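Side-chain contact in erythrocyte binding antigen 140 (Plasmodium falciparum, PDB 4GF2), which probably binds a receptor on the host erythrocyte surface through two Duffy binding-like domains, as an adhesin of the malaria parasite during invasion: residues A[9-14]-A[70-75]. The protein carries 3 engineered substitutions. Numbering follows the deposited sequence.
Sequences THLFAC and EAKLLY
Leu11 and Leu73 bring together the helical segments 9-14 and 70-75, with segment axes 10.1 Å apart at an angle of 68°. The contact lies in the first of the two Duffy binding-like (DBL) domains of this fragment, a largely helical, disulfide-bonded fold, and sets the end of the N-terminal helix 4-14 against the long helix 56-78. It is purely apolar and small, burying 197 Å² in total.

The two leucine side chains run antiparallel and meet where CD2 of Leu11 rests on CD2 of Leu73, at 3.6 Å, and on the CG beside it. With chi1 at -83°, the chain of Leu11 is laid so that this methyl, rather than CB, is what meets Leu73. The same methyl also rests along the Lys72 side chain, with Leu11 CD2 4.0 Å from Lys72 CD and a similar distance from its CB. Beyond CG this lysine runs extended, so its aliphatic part flanks the leucine while its ammonium end continues past the contact. Leu11 additionally touches Thr69, one turn before Leu73 on helix 56-78.

The other branch of Leu73 also faces helix 4-14: CD1 makes a van der Waals contact with the carbonyl oxygen of Leu11 at 3.9 Å. Cys14 is tied by a disulfide to Cys44, linking this helix covalently to the chain just ahead of helix 46-49. Nearby, OE1 of the buried Glu70 forms a salt bridge with Lys17 and a hydrogen bond with Cys44 N, while OE2 is bonded to Ser93 OG of helix 83-101. Beside the disulfide, where Cys14 closes helix 4-14, CB of Cys14 packs against CD1 of Leu73 at 3.8 Å.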
loop_
_atom_site.group_PDB
_atom_site.type_symbol
_atom_site.label_atom_id
_atom_site.label_comp_id
_atom_site.label_asym_id
_atom_site.label_seq_id
_atom_site.Cartn_x
_atom_site.Cartn_y
_atom_site.Cartn_z
ATOM N N THR A 9 -16.897 46.927 8.398
ATOM C CA THR A 9 -17.911 46.112 9.055
ATOM C C THR A 9 -18.484 45.074 8.091
ATOM O O THR A 9 -18.654 43.909 8.450
ATOM C CB THR A 9 -19.050 46.984 9.614
ATOM O OG1 THR A 9 -18.506 47.967 10.505
ATOM C CG2 THR A 9 -20.064 46.131 10.360
ATOM N N HIS A 10 -18.776 45.500 6.867
ATOM C CA HIS A 10 -19.264 44.585 5.838
ATOM C C HIS A 10 -18.239 43.484 5.564
ATOM O O HIS A 10 -18.578 42.303 5.497
ATOM C CB HIS A 10 -19.557 45.342 4.542
ATOM C CG HIS A 10 -20.606 46.399 4.683
ATOM N ND1 HIS A 10 -21.610 46.331 5.626
ATOM C CD2 HIS A 10 -20.808 47.551 4.002
ATOM C CE1 HIS A 10 -22.385 47.395 5.518
ATOM N NE2 HIS A 10 -21.920 48.152 4.540
ATOM N N LEU A 11 -16.983 43.885 5.404
ATOM C CA LEU A 11 -15.907 42.942 5.131
ATOM C C LEU A 11 -15.799 41.880 6.218
ATOM O O LEU A 11 -15.767 40.686 5.926
ATOM C CB LEU A 11 -14.574 43.680 4.992
ATOM C CG LEU A 11 -14.293 44.275 3.612
ATOM C CD1 LEU A 11 -13.194 45.324 3.683
ATOM C CD2 LEU A 11 -13.912 43.173 2.637
ATOM N N PHE A 12 -15.743 42.315 7.471
ATOM C CA PHE A 12 -15.543 41.388 8.580
ATOM C C PHE A 12 -16.804 40.600 8.917
ATOM O O PHE A 12 -16.725 39.525 9.505
ATOM C CB PHE A 12 -15.023 42.126 9.816
ATOM C CG PHE A 12 -13.583 42.533 9.706
ATOM C CD1 PHE A 12 -12.580 41.581 9.746
ATOM C CD2 PHE A 12 -13.233 43.864 9.553
ATOM C CE1 PHE A 12 -11.253 41.946 9.639
ATOM C CE2 PHE A 12 -11.906 44.236 9.449
ATOM C CZ PHE A 12 -10.915 43.276 9.491
ATOM N N ALA A 13 -17.963 41.129 8.544
ATOM C CA ALA A 13 -19.213 40.412 8.759
ATOM C C ALA A 13 -19.142 39.044 8.080
ATOM O O ALA A 13 -19.590 38.041 8.631
ATOM C CB ALA A 13 -20.387 41.216 8.227
ATOM N N CYS A 14 -18.566 39.010 6.883
ATOM C CA CYS A 14 -18.396 37.758 6.155
ATOM C C CYS A 14 -17.071 37.103 6.526
ATOM O O CYS A 14 -16.976 35.881 6.622
ATOM C CB CYS A 14 -18.460 38.000 4.647
ATOM S SG CYS A 14 -20.075 38.563 4.058
ATOM N N GLU A 70 -18.196 40.342 -1.526
ATOM C CA GLU A 70 -17.746 39.039 -2.002
ATOM C C GLU A 70 -16.572 39.203 -2.966
ATOM O O GLU A 70 -15.599 38.456 -2.902
ATOM C CB GLU A 70 -18.901 38.295 -2.679
ATOM C CG GLU A 70 -18.494 37.006 -3.386
ATOM C CD GLU A 70 -18.104 35.895 -2.429
ATOM O OE1 GLU A 70 -18.299 36.056 -1.200
ATOM O OE2 GLU A 70 -17.603 34.856 -2.912
ATOM N N ALA A 71 -16.663 40.195 -3.848
ATOM C CA ALA A 71 -15.591 40.480 -4.803
ATOM C C ALA A 71 -14.268 40.852 -4.118
ATOM O O ALA A 71 -13.227 40.266 -4.416
ATOM C CB ALA A 71 -16.019 41.583 -5.750
ATOM N N LYS A 72 -14.306 41.823 -3.207
ATOM C CA LYS A 72 -13.111 42.211 -2.455
ATOM C C LYS A 72 -12.457 40.997 -1.814
ATOM O O LYS A 72 -11.248 40.784 -1.935
ATOM C CB LYS A 72 -13.450 43.203 -1.340
ATOM C CG LYS A 72 -13.810 44.599 -1.793
ATOM C CD LYS A 72 -13.880 45.538 -0.600
ATOM C CE LYS A 72 -14.440 46.899 -0.977
ATOM N NZ LYS A 72 -14.455 47.817 0.200
ATOM N N LEU A 73 -13.265 40.212 -1.110
ATOM C CA LEU A 73 -12.748 39.085 -0.354
ATOM C C LEU A 73 -12.170 38.033 -1.295
ATOM O O LEU A 73 -11.164 37.401 -0.984
ATOM C CB LEU A 73 -13.841 38.503 0.545
ATOM C CG LEU A 73 -14.275 39.435 1.682
ATOM C CD1 LEU A 73 -15.474 38.877 2.433
ATOM C CD2 LEU A 73 -13.128 39.680 2.647
ATOM N N LEU A 74 -12.794 37.866 -2.454
ATOM C CA LEU A 74 -12.272 36.960 -3.469
ATOM C C LEU A 74 -10.949 37.479 -4.009
ATOM O O LEU A 74 -10.037 36.704 -4.300
ATOM C CB LEU A 74 -13.266 36.800 -4.620
ATOM C CG LEU A 74 -14.485 35.915 -4.358
ATOM C CD1 LEU A 74 -15.397 35.921 -5.571
ATOM C CD2 LEU A 74 -14.066 34.491 -4.000
ATOM N N TYR A 75 -10.838 38.794 -4.140
ATOM C CA TYR A 75 -9.605 39.374 -4.644
ATOM C C TYR A 75 -8.467 39.101 -3.675
ATOM O O TYR A 75 -7.384 38.694 -4.082
ATOM C CB TYR A 75 -9.743 40.877 -4.886
ATOM C CG TYR A 75 -8.451 41.497 -5.363
ATOM C CD1 TYR A 75 -8.111 41.491 -6.708
ATOM C CD2 TYR A 75 -7.556 42.061 -4.463
ATOM C CE1 TYR A 75 -6.925 42.040 -7.146
ATOM C CE2 TYR A 75 -6.367 42.616 -4.894
ATOM C CZ TYR A 75 -6.057 42.605 -6.236
ATOM O OH TYR A 75 -4.873 43.156 -6.671
#